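Local structure of leucine aminopeptidase 2 (Saccharomyces cerevisiae, 2XQ0) at residues K489-F494 and F536-R541; A500-D505 and D545-N550; G48-Q53 and L154-D159; D65-D70 and F112-Q117. The protein preferentially cleaves di- and tripeptides as a zinc-dependent aminopeptidase of the M1 family and has a low epoxide hydrolase activity in vitro. One frame throughout, in Å; residues are numbered along the deposited sequence.

Contact 1 (K489-F494 and F536-R541); sequences KTTEDF and FPVASR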
loop_
_atom_site.group_PDB
_atom_site.type_symbol
_atom_site.label_atom_id
_atom_site.label_comp_id
_atom_site.label_asym_id
_atom_site.label_seq_id
_atom_site.Cartn_x
_atom_site.Cartn_y
_atom_site.Cartn_z
ATOM N N LYS A 489 18.406 7.845 -39.940
ATOM C CA LYS A 489 18.304 6.486 -40.466
ATOM C C LYS A 489 19.303 5.543 -39.816
ATOM O O LYS A 489 18.920 4.562 -39.179
ATOM C CB LYS A 489 18.448 6.477 -41.992
ATOM C CG LYS A 489 17.245 7.077 -42.710
ATOM C CD LYS A 489 15.955 6.420 -42.224
ATOM C CE LYS A 489 14.880 7.448 -41.877
ATOM N NZ LYS A 489 13.755 6.836 -41.102
ATOM N N THR A 490 20.584 5.861 -39.958
ATOM C CA THR A 490 21.643 5.022 -39.421
ATOM C C THR A 490 21.975 5.383 -37.982
ATOM O O THR A 490 21.783 6.522 -37.554
ATOM C CB THR A 490 22.934 5.149 -40.248
ATOM O OG1 THR A 490 23.637 6.334 -39.856
ATOM C CG2 THR A 490 22.616 5.207 -41.735
ATOM N N THR A 491 22.486 4.399 -37.247
ATOM C CA THR A 491 22.884 4.574 -35.851
ATOM C C THR A 491 23.848 5.738 -35.725
ATOM O O THR A 491 23.809 6.504 -34.755
ATOM C CB THR A 491 23.585 3.310 -35.316
ATOM O OG1 THR A 491 22.847 2.152 -35.715
ATOM C CG2 THR A 491 23.691 3.351 -33.798
ATOM N N GLU A 492 24.730 5.851 -36.713
ATOM C CA GLU A 492 25.668 6.956 -36.789
ATOM C C GLU A 492 24.932 8.291 -36.719
ATOM O O GLU A 492 25.365 9.198 -36.009
ATOM C CB GLU A 492 26.487 6.851 -38.078
ATOM C CG GLU A 492 26.904 8.174 -38.677
ATOM C CD GLU A 492 27.367 8.025 -40.110
ATOM O OE1 GLU A 492 27.545 6.872 -40.555
ATOM O OE2 GLU A 492 27.548 9.056 -40.792
ATOM N N ASP A 493 23.828 8.406 -37.456
ATOM C CA ASP A 493 23.015 9.627 -37.455
ATOM C C ASP A 493 22.563 9.915 -36.027
ATOM O O ASP A 493 22.690 11.032 -35.520
ATOM C CB ASP A 493 21.787 9.473 -38.373
ATOM C CG ASP A 493 22.140 9.533 -39.869
ATOM O OD1 ASP A 493 23.191 10.117 -40.212
ATOM O OD2 ASP A 493 21.363 9.005 -40.704
ATOM N N PHE A 494 22.060 8.882 -35.369
ATOM C CA PHE A 494 21.530 9.033 -34.028
ATOM C C PHE A 494 22.581 9.498 -33.019
ATOM O O PHE A 494 22.299 10.336 -32.165
ATOM C CB PHE A 494 20.851 7.740 -33.578
ATOM C CG PHE A 494 19.489 7.544 -34.179
ATOM C CD1 PHE A 494 19.315 6.752 -35.296
ATOM C CD2 PHE A 494 18.383 8.174 -33.634
ATOM C CE1 PHE A 494 18.063 6.579 -35.849
ATOM C CE2 PHE A 494 17.130 8.003 -34.188
ATOM C CZ PHE A 494 16.970 7.207 -35.291
ATOM N N PHE A 536 11.076 1.353 -36.220
ATOM C CA PHE A 536 12.309 2.132 -36.206
ATOM C C PHE A 536 13.387 1.471 -35.361
ATOM O O PHE A 536 14.002 2.133 -34.524
ATOM C CB PHE A 536 12.039 3.542 -35.679
ATOM C CG PHE A 536 10.962 4.268 -36.435
ATOM C CD1 PHE A 536 9.693 4.411 -35.893
ATOM C CD2 PHE A 536 11.212 4.787 -37.698
ATOM C CE1 PHE A 536 8.694 5.068 -36.590
ATOM C CE2 PHE A 536 10.220 5.453 -38.400
ATOM C CZ PHE A 536 8.956 5.591 -37.845
ATOM N N PRO A 537 13.622 0.163 -35.583
ATOM C CA PRO A 537 14.581 -0.638 -34.809
ATOM C C PRO A 537 15.951 0.029 -34.624
ATOM O O PRO A 537 16.545 -0.117 -33.555
ATOM C CB PRO A 537 14.714 -1.935 -35.630
ATOM C CG PRO A 537 14.081 -1.649 -36.956
ATOM C CD PRO A 537 13.038 -0.617 -36.689
ATOM N N VAL A 538 16.439 0.745 -35.636
ATOM C CA VAL A 538 17.723 1.444 -35.528
ATOM C C VAL A 538 17.661 2.511 -34.439
ATOM O O VAL A 538 18.596 2.666 -33.650
ATOM C CB VAL A 538 18.152 2.065 -36.876
ATOM C CG1 VAL A 538 19.557 2.649 -36.784
ATOM C CG2 VAL A 538 18.102 1.020 -37.955
ATOM N N ALA A 539 16.541 3.226 -34.380
ATOM C CA ALA A 539 16.318 4.230 -33.340
ATOM C C ALA A 539 16.148 3.609 -31.953
ATOM O O ALA A 539 16.731 4.079 -30.967
ATOM C CB ALA A 539 15.107 5.100 -33.694
ATOM N N SER A 540 15.347 2.555 -31.860
ATOM C CA SER A 540 15.073 1.972 -30.557
ATOM C C SER A 540 16.332 1.284 -30.028
ATOM O O SER A 540 16.653 1.377 -28.843
ATOM C CB SER A 540 13.882 1.017 -30.623
ATOM O OG SER A 540 14.110 0.012 -31.584
ATOM N N ARG A 541 17.053 0.619 -30.918
ATOM C CA ARG A 541 18.355 0.038 -30.584
ATOM C C ARG A 541 19.415 1.100 -30.241
ATOM O O ARG A 541 20.198 0.919 -29.307
ATOM C CB ARG A 541 18.845 -0.890 -31.711
ATOM C CG ARG A 541 18.014 -2.160 -31.851
ATOM C CD ARG A 541 18.496 -3.046 -32.989
ATOM N NE ARG A 541 18.028 -4.426 -32.846
ATOM C CZ ARG A 541 16.889 -4.893 -33.349
ATOM N NH1 ARG A 541 16.082 -4.097 -34.035
ATOM N NH2 ARG A 541 16.554 -6.163 -33.165
#

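Contact 2 (A500-D505 and D545-N550); sequences AIDIKD and DIYQDN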
loop_
_atom_site.group_PDB
_atom_site.type_symbol
_atom_site.label_atom_id
_atom_site.label_comp_id
_atom_site.label_asym_id
_atom_site.label_seq_id
_atom_site.Cartn_x
_atom_site.Cartn_y
_atom_site.Cartn_z
ATOM N N ALA A 500 24.812 10.081 -24.243
ATOM C CA ALA A 500 24.623 9.788 -22.833
ATOM C C ALA A 500 24.450 11.065 -22.032
ATOM O O ALA A 500 23.814 11.075 -20.978
ATOM C CB ALA A 500 25.809 8.986 -22.304
ATOM N N ILE A 501 25.017 12.146 -22.550
ATOM C CA ILE A 501 24.970 13.437 -21.879
ATOM C C ILE A 501 23.546 13.917 -21.582
ATOM O O ILE A 501 23.313 14.610 -20.583
ATOM C CB ILE A 501 25.670 14.530 -22.723
ATOM C CG1 ILE A 501 27.081 14.082 -23.124
ATOM C CG2 ILE A 501 25.703 15.844 -21.962
ATOM C CD1 ILE A 501 27.117 13.019 -24.210
ATOM N N ASP A 502 22.594 13.576 -22.449
ATOM C CA ASP A 502 21.280 14.212 -22.333
ATOM C C ASP A 502 20.427 13.669 -21.190
ATOM O O ASP A 502 19.459 14.308 -20.786
ATOM C CB ASP A 502 20.511 14.276 -23.668
ATOM C CG ASP A 502 20.583 12.992 -24.454
ATOM O OD1 ASP A 502 20.594 13.042 -25.713
ATOM O OD2 ASP A 502 20.625 11.932 -23.806
ATOM N N ILE A 503 20.805 12.517 -20.644
ATOM C CA ILE A 503 20.102 11.996 -19.474
ATOM C C ILE A 503 20.984 11.956 -18.230
ATOM O O ILE A 503 20.551 11.508 -17.172
ATOM C CB ILE A 503 19.498 10.609 -19.730
ATOM C CG1 ILE A 503 20.602 9.561 -19.904
ATOM C CG2 ILE A 503 18.569 10.656 -20.948
ATOM C CD1 ILE A 503 20.068 8.146 -20.079
ATOM N N LYS A 504 22.213 12.438 -18.366
ATOM C CA LYS A 504 23.148 12.517 -17.247
ATOM C C LYS A 504 22.528 13.150 -16.001
ATOM O O LYS A 504 22.893 12.798 -14.884
ATOM C CB LYS A 504 24.411 13.292 -17.650
ATOM C CG LYS A 504 25.285 13.720 -16.470
ATOM C CD LYS A 504 26.421 14.648 -16.896
ATOM C CE LYS A 504 27.517 13.899 -17.644
ATOM N NZ LYS A 504 28.638 14.799 -18.045
ATOM N N ASP A 505 21.602 14.087 -16.195
ATOM C CA ASP A 505 20.953 14.768 -15.072
ATOM C C ASP A 505 19.558 14.215 -14.717
ATOM O O ASP A 505 18.867 14.755 -13.853
ATOM C CB ASP A 505 20.876 16.279 -15.332
ATOM C CG ASP A 505 22.237 16.959 -15.255
ATOM O OD1 ASP A 505 22.854 17.199 -16.317
ATOM O OD2 ASP A 505 22.691 17.257 -14.128
ATOM N N ASP A 545 21.476 1.766 -26.695
ATOM C CA ASP A 545 22.931 1.863 -26.782
ATOM C C ASP A 545 23.475 3.150 -26.156
ATOM O O ASP A 545 24.278 3.107 -25.222
ATOM C CB ASP A 545 23.378 1.765 -28.241
ATOM C CG ASP A 545 24.849 2.065 -28.416
ATOM O OD1 ASP A 545 25.635 1.707 -27.513
ATOM O OD2 ASP A 545 25.216 2.660 -29.456
ATOM N N ILE A 546 23.031 4.289 -26.678
ATOM C CA ILE A 546 23.505 5.594 -26.233
ATOM C C ILE A 546 23.289 5.794 -24.737
ATOM O O ILE A 546 24.101 6.431 -24.058
ATOM C CB ILE A 546 22.791 6.726 -27.002
ATOM C CG1 ILE A 546 23.248 6.749 -28.469
ATOM C CG2 ILE A 546 23.044 8.075 -26.335
ATOM C CD1 ILE A 546 22.247 7.403 -29.406
ATOM N N TYR A 547 22.187 5.244 -24.232
ATOM C CA TYR A 547 21.789 5.442 -22.842
ATOM C C TYR A 547 22.068 4.211 -21.983
ATOM O O TYR A 547 21.473 4.052 -20.923
ATOM C CB TYR A 547 20.294 5.786 -22.767
ATOM C CG TYR A 547 19.921 7.084 -23.461
ATOM C CD1 TYR A 547 18.742 7.201 -24.194
ATOM C CD2 TYR A 547 20.757 8.191 -23.386
ATOM C CE1 TYR A 547 18.403 8.408 -24.825
ATOM C CE2 TYR A 547 20.432 9.382 -24.008
ATOM C CZ TYR A 547 19.259 9.494 -24.728
ATOM O OH TYR A 547 18.961 10.704 -25.341
ATOM N N GLN A 548 22.969 3.339 -22.435
ATOM C CA GLN A 548 23.142 2.037 -21.776
ATOM C C GLN A 548 23.504 2.189 -20.311
ATOM O O GLN A 548 22.998 1.461 -19.458
ATOM C CB GLN A 548 24.201 1.178 -22.490
ATOM C CG GLN A 548 25.577 1.821 -22.552
ATOM C CD GLN A 548 26.549 1.047 -23.419
ATOM O OE1 GLN A 548 27.057 1.565 -24.416
ATOM N NE2 GLN A 548 26.807 -0.204 -23.047
ATOM N N ASP A 549 24.381 3.143 -20.017
ATOM C CA ASP A 549 24.891 3.292 -18.658
ATOM C C ASP A 549 23.751 3.478 -17.669
ATOM O O ASP A 549 23.578 2.689 -16.736
ATOM C CB ASP A 549 25.877 4.459 -18.570
ATOM C CG ASP A 549 27.218 4.146 -19.235
ATOM O OD1 ASP A 549 27.933 5.101 -19.613
ATOM O OD2 ASP A 549 27.555 2.945 -19.377
ATOM N N ASN A 550 22.955 4.513 -17.900
ATOM C CA ASN A 550 21.909 4.893 -16.968
ATOM C C ASN A 550 20.569 4.141 -17.088
ATOM O O ASN A 550 19.805 4.079 -16.122
ATOM C CB ASN A 550 21.721 6.408 -17.001
ATOM C CG ASN A 550 22.798 7.132 -16.222
ATOM O OD1 ASN A 550 23.102 8.295 -16.482
ATOM N ND2 ASN A 550 23.394 6.437 -15.262
#

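Contact 3 (G48-Q53 and L154-D159); sequences GSVTFQ and LFPCFD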
loop_
_atom_site.group_PDB
_atom_site.type_symbol
_atom_site.label_atom_id
_atom_site.label_comp_id
_atom_site.label_asym_id
_atom_site.label_seq_id
_atom_site.Cartn_x
_atom_site.Cartn_y
_atom_site.Cartn_z
ATOM N N GLY A 48 -2.960 -21.447 17.966
ATOM C CA GLY A 48 -2.827 -20.931 19.309
ATOM C C GLY A 48 -4.141 -20.335 19.706
ATOM O O GLY A 48 -5.204 -20.873 19.382
ATOM N N SER A 49 -4.091 -19.213 20.403
ATOM C CA SER A 49 -5.327 -18.646 20.881
ATOM C C SER A 49 -5.249 -17.130 20.923
ATOM O O SER A 49 -4.172 -16.559 21.027
ATOM C CB SER A 49 -5.654 -19.203 22.260
ATOM O OG SER A 49 -4.855 -18.587 23.247
ATOM N N VAL A 50 -6.407 -16.491 20.815
ATOM C CA VAL A 50 -6.513 -15.059 20.974
ATOM C C VAL A 50 -7.389 -14.788 22.176
ATOM O O VAL A 50 -8.421 -15.445 22.379
ATOM C CB VAL A 50 -7.073 -14.339 19.715
ATOM C CG1 VAL A 50 -8.403 -14.946 19.242
ATOM C CG2 VAL A 50 -7.244 -12.836 19.987
ATOM N N THR A 51 -6.958 -13.849 23.004
ATOM C CA THR A 51 -7.737 -13.479 24.177
ATOM C C THR A 51 -8.097 -12.000 24.088
ATOM O O THR A 51 -7.225 -11.159 23.920
ATOM C CB THR A 51 -6.945 -13.725 25.481
ATOM O OG1 THR A 51 -6.462 -15.070 25.510
ATOM C CG2 THR A 51 -7.822 -13.479 26.696
ATOM N N PHE A 52 -9.384 -11.703 24.183
ATOM C CA PHE A 52 -9.885 -10.334 24.205
ATOM C C PHE A 52 -10.402 -9.998 25.597
ATOM O O PHE A 52 -11.123 -10.798 26.221
ATOM C CB PHE A 52 -11.064 -10.171 23.249
ATOM C CG PHE A 52 -10.738 -10.473 21.814
ATOM C CD1 PHE A 52 -10.084 -9.540 21.027
ATOM C CD2 PHE A 52 -11.117 -11.676 21.242
ATOM C CE1 PHE A 52 -9.812 -9.806 19.704
ATOM C CE2 PHE A 52 -10.833 -11.953 19.924
ATOM C CZ PHE A 52 -10.177 -11.016 19.155
ATOM N N GLN A 53 -10.071 -8.806 26.070
ATOM C CA GLN A 53 -10.756 -8.237 27.216
ATOM C C GLN A 53 -11.829 -7.352 26.597
ATOM O O GLN A 53 -11.518 -6.423 25.846
ATOM C CB GLN A 53 -9.814 -7.394 28.074
ATOM C CG GLN A 53 -8.536 -8.084 28.495
ATOM C CD GLN A 53 -8.792 -9.238 29.418
ATOM O OE1 GLN A 53 -9.772 -9.242 30.170
ATOM N NE2 GLN A 53 -7.915 -10.237 29.373
ATOM N N LEU A 154 -6.507 -14.802 9.673
ATOM C CA LEU A 154 -5.354 -15.082 10.538
ATOM C C LEU A 154 -5.790 -15.357 11.986
ATOM O O LEU A 154 -5.277 -16.268 12.630
ATOM C CB LEU A 154 -4.341 -13.930 10.503
ATOM C CG LEU A 154 -3.121 -14.105 11.408
ATOM C CD1 LEU A 154 -2.334 -15.369 11.022
ATOM C CD2 LEU A 154 -2.200 -12.886 11.402
ATOM N N PHE A 155 -6.741 -14.573 12.492
ATOM C CA PHE A 155 -7.371 -14.867 13.786
ATOM C C PHE A 155 -8.788 -14.321 13.848
ATOM O O PHE A 155 -9.105 -13.356 13.180
ATOM C CB PHE A 155 -6.542 -14.325 14.961
ATOM C CG PHE A 155 -6.347 -12.832 14.944
ATOM C CD1 PHE A 155 -7.059 -12.017 15.814
ATOM C CD2 PHE A 155 -5.452 -12.244 14.067
ATOM C CE1 PHE A 155 -6.876 -10.629 15.810
ATOM C CE2 PHE A 155 -5.266 -10.859 14.049
ATOM C CZ PHE A 155 -5.983 -10.051 14.923
ATOM N N PRO A 156 -9.652 -14.951 14.657
ATOM C CA PRO A 156 -11.025 -14.458 14.786
ATOM C C PRO A 156 -11.009 -13.118 15.505
ATOM O O PRO A 156 -10.294 -12.956 16.494
ATOM C CB PRO A 156 -11.719 -15.546 15.617
ATOM C CG PRO A 156 -10.617 -16.240 16.357
ATOM C CD PRO A 156 -9.354 -16.080 15.561
ATOM N N CYS A 157 -11.754 -12.148 14.988
ATOM C CA CYS A 157 -11.696 -10.814 15.553
ATOM C C CYS A 157 -12.824 -9.923 15.061
ATOM O O CYS A 157 -13.639 -10.309 14.219
ATOM C CB CYS A 157 -10.348 -10.165 15.203
ATOM S SG CYS A 157 -10.006 -10.033 13.421
ATOM N N PHE A 158 -12.882 -8.718 15.606
ATOM C CA PHE A 158 -13.760 -7.694 15.048
ATOM C C PHE A 158 -12.964 -7.029 13.932
ATOM O O PHE A 158 -12.274 -6.029 14.158
ATOM C CB PHE A 158 -14.113 -6.677 16.116
ATOM C CG PHE A 158 -14.915 -7.240 17.256
ATOM C CD1 PHE A 158 -16.242 -7.588 17.084
ATOM C CD2 PHE A 158 -14.347 -7.406 18.502
ATOM C CE1 PHE A 158 -16.991 -8.093 18.134
ATOM C CE2 PHE A 158 -15.101 -7.909 19.559
ATOM C CZ PHE A 158 -16.422 -8.254 19.371
ATOM N N ASP A 159 -13.026 -7.608 12.736
ATOM C CA ASP A 159 -12.161 -7.203 11.619
ATOM C C ASP A 159 -12.696 -5.968 10.893
ATOM O O ASP A 159 -13.112 -6.032 9.722
ATOM C CB ASP A 159 -11.958 -8.367 10.628
ATOM C CG ASP A 159 -10.848 -8.097 9.617
ATOM O OD1 ASP A 159 -10.132 -7.080 9.751
ATOM O OD2 ASP A 159 -10.674 -8.913 8.678
#

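Contact 4 (D65-D70 and F112-Q117); sequences DELHLD and FTLNIQ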
loop_
_atom_site.group_PDB
_atom_site.type_symbol
_atom_site.label_atom_id
_atom_site.label_comp_id
_atom_site.label_asym_id
_atom_site.label_seq_id
_atom_site.Cartn_x
_atom_site.Cartn_y
_atom_site.Cartn_z
ATOM N N ASP A 65 -28.257 -12.747 23.881
ATOM C CA ASP A 65 -27.075 -11.925 23.637
ATOM C C ASP A 65 -25.913 -12.768 23.118
ATOM O O ASP A 65 -25.503 -13.744 23.747
ATOM C CB ASP A 65 -26.654 -11.176 24.897
ATOM C CG ASP A 65 -26.008 -9.849 24.582
ATOM O OD1 ASP A 65 -24.925 -9.559 25.133
ATOM O OD2 ASP A 65 -26.583 -9.104 23.761
ATOM N N GLU A 66 -25.389 -12.383 21.960
ATOM C CA GLU A 66 -24.346 -13.154 21.306
ATOM C C GLU A 66 -23.176 -12.274 20.901
ATOM O O GLU A 66 -23.348 -11.082 20.644
ATOM C CB GLU A 66 -24.898 -13.838 20.058
ATOM C CG GLU A 66 -25.791 -15.032 20.324
ATOM C CD GLU A 66 -26.450 -15.544 19.057
ATOM O OE1 GLU A 66 -26.961 -16.688 19.068
ATOM O OE2 GLU A 66 -26.453 -14.801 18.050
ATOM N N LEU A 67 -21.996 -12.881 20.860
ATOM C CA LEU A 67 -20.815 -12.289 20.239
ATOM C C LEU A 67 -20.818 -12.785 18.814
ATOM O O LEU A 67 -21.030 -13.971 18.588
ATOM C CB LEU A 67 -19.542 -12.836 20.882
ATOM C CG LEU A 67 -18.693 -12.084 21.905
ATOM C CD1 LEU A 67 -18.270 -10.717 21.382
ATOM C CD2 LEU A 67 -19.422 -11.969 23.225
ATOM N N HIS A 68 -20.574 -11.895 17.858
ATOM C CA HIS A 68 -20.415 -12.283 16.468
ATOM C C HIS A 68 -19.029 -11.801 16.050
ATOM O O HIS A 68 -18.742 -10.601 16.104
ATOM C CB HIS A 68 -21.435 -11.581 15.575
ATOM C CG HIS A 68 -22.848 -12.016 15.792
ATOM N ND1 HIS A 68 -23.916 -11.388 15.190
ATOM C CD2 HIS A 68 -23.374 -13.007 16.552
ATOM C CE1 HIS A 68 -25.039 -11.977 15.559
ATOM N NE2 HIS A 68 -24.736 -12.962 16.386
ATOM N N LEU A 69 -18.168 -12.724 15.640
ATOM C CA LEU A 69 -16.837 -12.341 15.148
ATOM C C LEU A 69 -16.644 -12.757 13.689
ATOM O O LEU A 69 -17.352 -13.638 13.173
ATOM C CB LEU A 69 -15.717 -12.917 16.031
ATOM C CG LEU A 69 -15.598 -12.552 17.526
ATOM C CD1 LEU A 69 -14.296 -13.068 18.131
ATOM C CD2 LEU A 69 -15.673 -11.084 17.760
ATOM N N ASP A 70 -15.684 -12.104 13.033
ATOM C CA ASP A 70 -15.323 -12.371 11.648
ATOM C C ASP A 70 -14.341 -13.531 11.660
ATOM O O ASP A 70 -13.485 -13.585 12.520
ATOM C CB ASP A 70 -14.567 -11.157 11.072
ATOM C CG ASP A 70 -15.470 -9.974 10.753
ATOM O OD1 ASP A 70 -16.369 -10.138 9.906
ATOM O OD2 ASP A 70 -15.235 -8.860 11.298
ATOM N N PHE A 112 -15.644 -8.740 30.557
ATOM C CA PHE A 112 -15.379 -10.174 30.513
ATOM C C PHE A 112 -14.192 -10.502 29.614
ATOM O O PHE A 112 -13.746 -9.671 28.814
ATOM C CB PHE A 112 -16.640 -10.960 30.111
ATOM C CG PHE A 112 -17.111 -10.703 28.687
ATOM C CD1 PHE A 112 -16.776 -11.578 27.663
ATOM C CD2 PHE A 112 -17.904 -9.604 28.383
ATOM C CE1 PHE A 112 -17.219 -11.369 26.359
ATOM C CE2 PHE A 112 -18.352 -9.380 27.076
ATOM C CZ PHE A 112 -18.004 -10.266 26.058
ATOM N N THR A 113 -13.664 -11.710 29.777
ATOM C CA THR A 113 -12.544 -12.171 28.981
ATOM C C THR A 113 -13.018 -13.261 28.035
ATOM O O THR A 113 -13.760 -14.175 28.439
ATOM C CB THR A 113 -11.433 -12.714 29.881
ATOM O OG1 THR A 113 -10.939 -11.654 30.708
ATOM C CG2 THR A 113 -10.290 -13.271 29.051
ATOM N N LEU A 114 -12.599 -13.147 26.774
ATOM C CA LEU A 114 -12.965 -14.099 25.725
ATOM C C LEU A 114 -11.721 -14.756 25.136
ATOM O O LEU A 114 -10.849 -14.069 24.600
ATOM C CB LEU A 114 -13.740 -13.385 24.624
ATOM C CG LEU A 114 -13.922 -14.186 23.336
ATOM C CD1 LEU A 114 -14.708 -15.457 23.603
ATOM C CD2 LEU A 114 -14.597 -13.347 22.275
ATOM N N ASN A 115 -11.629 -16.079 25.252
ATOM C CA ASN A 115 -10.511 -16.815 24.674
ATOM C C ASN A 115 -10.980 -17.778 23.586
ATOM O O ASN A 115 -11.904 -18.568 23.786
ATOM C CB ASN A 115 -9.731 -17.575 25.752
ATOM C CG ASN A 115 -8.514 -18.306 25.192
ATOM O OD1 ASN A 115 -8.587 -19.481 24.838
ATOM N ND2 ASN A 115 -7.396 -17.613 25.114
ATOM N N ILE A 116 -10.343 -17.706 22.426
ATOM C CA ILE A 116 -10.665 -18.610 21.327
ATOM C C ILE A 116 -9.406 -19.317 20.845
ATOM O O ILE A 116 -8.444 -18.668 20.425
ATOM C CB ILE A 116 -11.237 -17.838 20.142
ATOM C CG1 ILE A 116 -12.400 -16.943 20.594
ATOM C CG2 ILE A 116 -11.640 -18.797 19.023
ATOM C CD1 ILE A 116 -12.715 -15.834 19.628
ATOM N N GLN A 117 -9.418 -20.642 20.886
ATOM C CA GLN A 117 -8.328 -21.428 20.331
ATOM C C GLN A 117 -8.640 -21.741 18.891
ATOM O O GLN A 117 -9.763 -22.110 18.556
ATOM C CB GLN A 117 -8.145 -22.740 21.089
ATOM C CG GLN A 117 -7.649 -22.579 22.501
ATOM C CD GLN A 117 -7.710 -23.879 23.259
ATOM O OE1 GLN A 117 -7.184 -24.898 22.804
ATOM N NE2 GLN A 117 -8.369 -23.863 24.411
#

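Contact 1 (K489-F494 and F536-R541)
Phe494 lays its ring against Ala539, with Ala539 CA 3.6 Å above the ring plane and displaced from the centre toward the rim, a CH-pi contact. The methyl group sits at the far end of the same ring, where Phe494 CZ and Ala539 CB are only 3.2 Å apart, a tight fit. Beside this pair, Val538 extends its CG1 branch toward the backbone that leads into helix 491-497. Val538 CG1, anti to the backbone N (chi1 -174°), comes within 3.1 Å of Lys489 O and 3.4 Å of Thr491 N. The Thr491 side chain crosses that of Val538 obliquely, OG1 being its nearest atom.

One shell further out, a capping box closes the start of helix 491-497, next to the backbone that Val538 touches. Thr490, the N-cap, accepts from Asp493 N through OG1 (3.2 Å), while Asp493 OD2 takes a weak bond from Thr490 N. The same OD2 also accepts from Lys489 N through its anti lone pair, a bond of 3.3 Å. An alanine at Phe494 would remove the ring and would probably open a gap over Ala539 CA and CB, between the starts of helices 491-497 and 537-546.

No hydrogen bond spans the two segments. Their association rests on van der Waals contact, the Phe494 ring on Ala539 and one valine methyl against backbone atoms, and the capping box probably holds the 489-494 backbone in the shape that Val538 meets.

Contact 2 (A500-D505 and D545-N550)
The ring of Tyr547 receives Ile503 over one face, with Ile503 CG2 3.8 Å above the plane and shifted toward the rim, while the carboxylate of Asp502 and Ala500 CA lie at its edge. Tyr547 OH donates to Asp502 OD2, although that oxygen is too close to the ring in the model, so the exact placing of the carboxylate is doubtful. The rest of Ile503 runs past the CG-CD2 side of the ring: CG1 lies between the backbone N and the carbonyl carbon (chi1 68°), and the chain runs on extended to Ile503 CD1, which is 3.4 Å from Tyr547 CD2. Ile503 CD1 also meets Asn550 CB at 3.9 Å.

Tyr547 is the first residue to leave helical geometry after helix 537-546, and a short, weakly bonded helix follows at about 548-552. This junction lies in the helical C-terminal region of the leukotriene A4 hydrolase family, and the loop between helices 491-497 and 508-519 fits against it. Trp481 of helix 469-484 bonds through NE1 to Tyr547 OH, and its ring meets that of the tyrosine. A phenylalanine in place of Tyr547 would lack the hydroxyl and would probably leave Trp481 NE1 without its acceptor and take from Asp502 OD2 the hydroxyl that the model places there. At the other end of the contact Ile546 CG2 comes within 3.4 Å of Ala500 N, a buried amide for which the model offers no hydrogen-bond partner, and Ala500 CB rests 3.5 Å from Ile546 O.

Contact 3 (G48-Q53 and L154-D159)
Phe52 points its ring at the peptide between Pro156 and Cys157. From CB the side chain leaves strand 45-56 toward the loop, and CG lies anti to the carbonyl carbon, beside the backbone N (chi1 -60°). Farther along the ring, Phe52 CE2 comes to 3.6 Å from Pro156 O. At the tip, Phe52 CZ is 3.3 Å from the same oxygen of Pro156, which lies in the ring plane at the edge. Phe52 CZ also touches the next residue, at 3.9 Å from Cys157 CA and 4.0 Å from Cys157 CB. Pro156 O is buried with no hydrogen-bond partner in the model, and the weakly positive C-H edge of the ring may partly offset this.

Val50, two residues back on the strand, touches the ring and the loop with different branches. Val50 CG2 lies 3.5 Å above one face of the Phe52 ring, offset toward the rim, and is also near the Phe155 ring. Val50 CG1 meets Pro156 CG at 3.9 Å as the two side chains slide past each other in opposite directions.

The loop packs on part of the mixed sheet of the M1 N-terminal domain. Phe155 brings its side chain to about 5 Å from that of Leu146, a substrate-binding residue. Within the sheet, strand 45-56 runs between strands 28-40 and 111-120; Pro156 also rests on Ile116 and Phe118 of the latter, while Phe158 reaches Leu67 and Leu69 of strand 66-69.

Contact 4 (D65-D70 and F112-Q117)
Leu67 and Leu69, on the edge strand 66-69 of the large mixed sheet in the M1 N-terminal domain, face Phe112, Leu114 and Ile116 on strand 111-120. Three strands of the same sheet separate the two, so the contact is made across a strongly curled sheet and not between neighbours. The axes of the two short segments come within 11.6 Å and are inclined at 47°, a spacing that the side chains fill tip to tip.

Leu67 sends CD2 to the far end of the phenylalanine ring, 3.6 Å from Phe112 CZ and 3.9 Å from Phe112 CE1. Leu69 is extended, its CD1 anti to CA (chi2 -171°), and this methyl reaches Ile116 CD1 at 3.5 Å and Leu114 CD2 at 4.2 Å. Between the two leucines in the chain, His68 NE2 donates to Glu66 OE2 (3.0 Å), almost in the imidazole plane, a bond within the edge strand alone.

Across the contact no hydrogen bond forms. The meeting of methyl groups and a ring end implies cohesion by dispersion and exclusion of water, without directional bonds.

In the fold
The four contacts fall into two pairs on opposite sides of the chain's centre. Contacts 3 and 4 lie in the M1 N-terminal domain with centres about 8 Å apart, and contact 4 is nested within the loop that contact 3 closes. They share one mixed sheet, in which the neighbouring strands 45-56 and 111-120 are tied by side-chain bonds from Gln53 to Thr113 and from Thr51 to Asn115. Contacts 1 and 2 follow later in the chain, with centres about 15 Å apart; their segments alternate, and both use helix 537-546. Centres of contacts 1 and 4 are about 70 Å apart, so the two pairs report on separate regions, the beta-rich N-terminal domain and the helical C-terminal region.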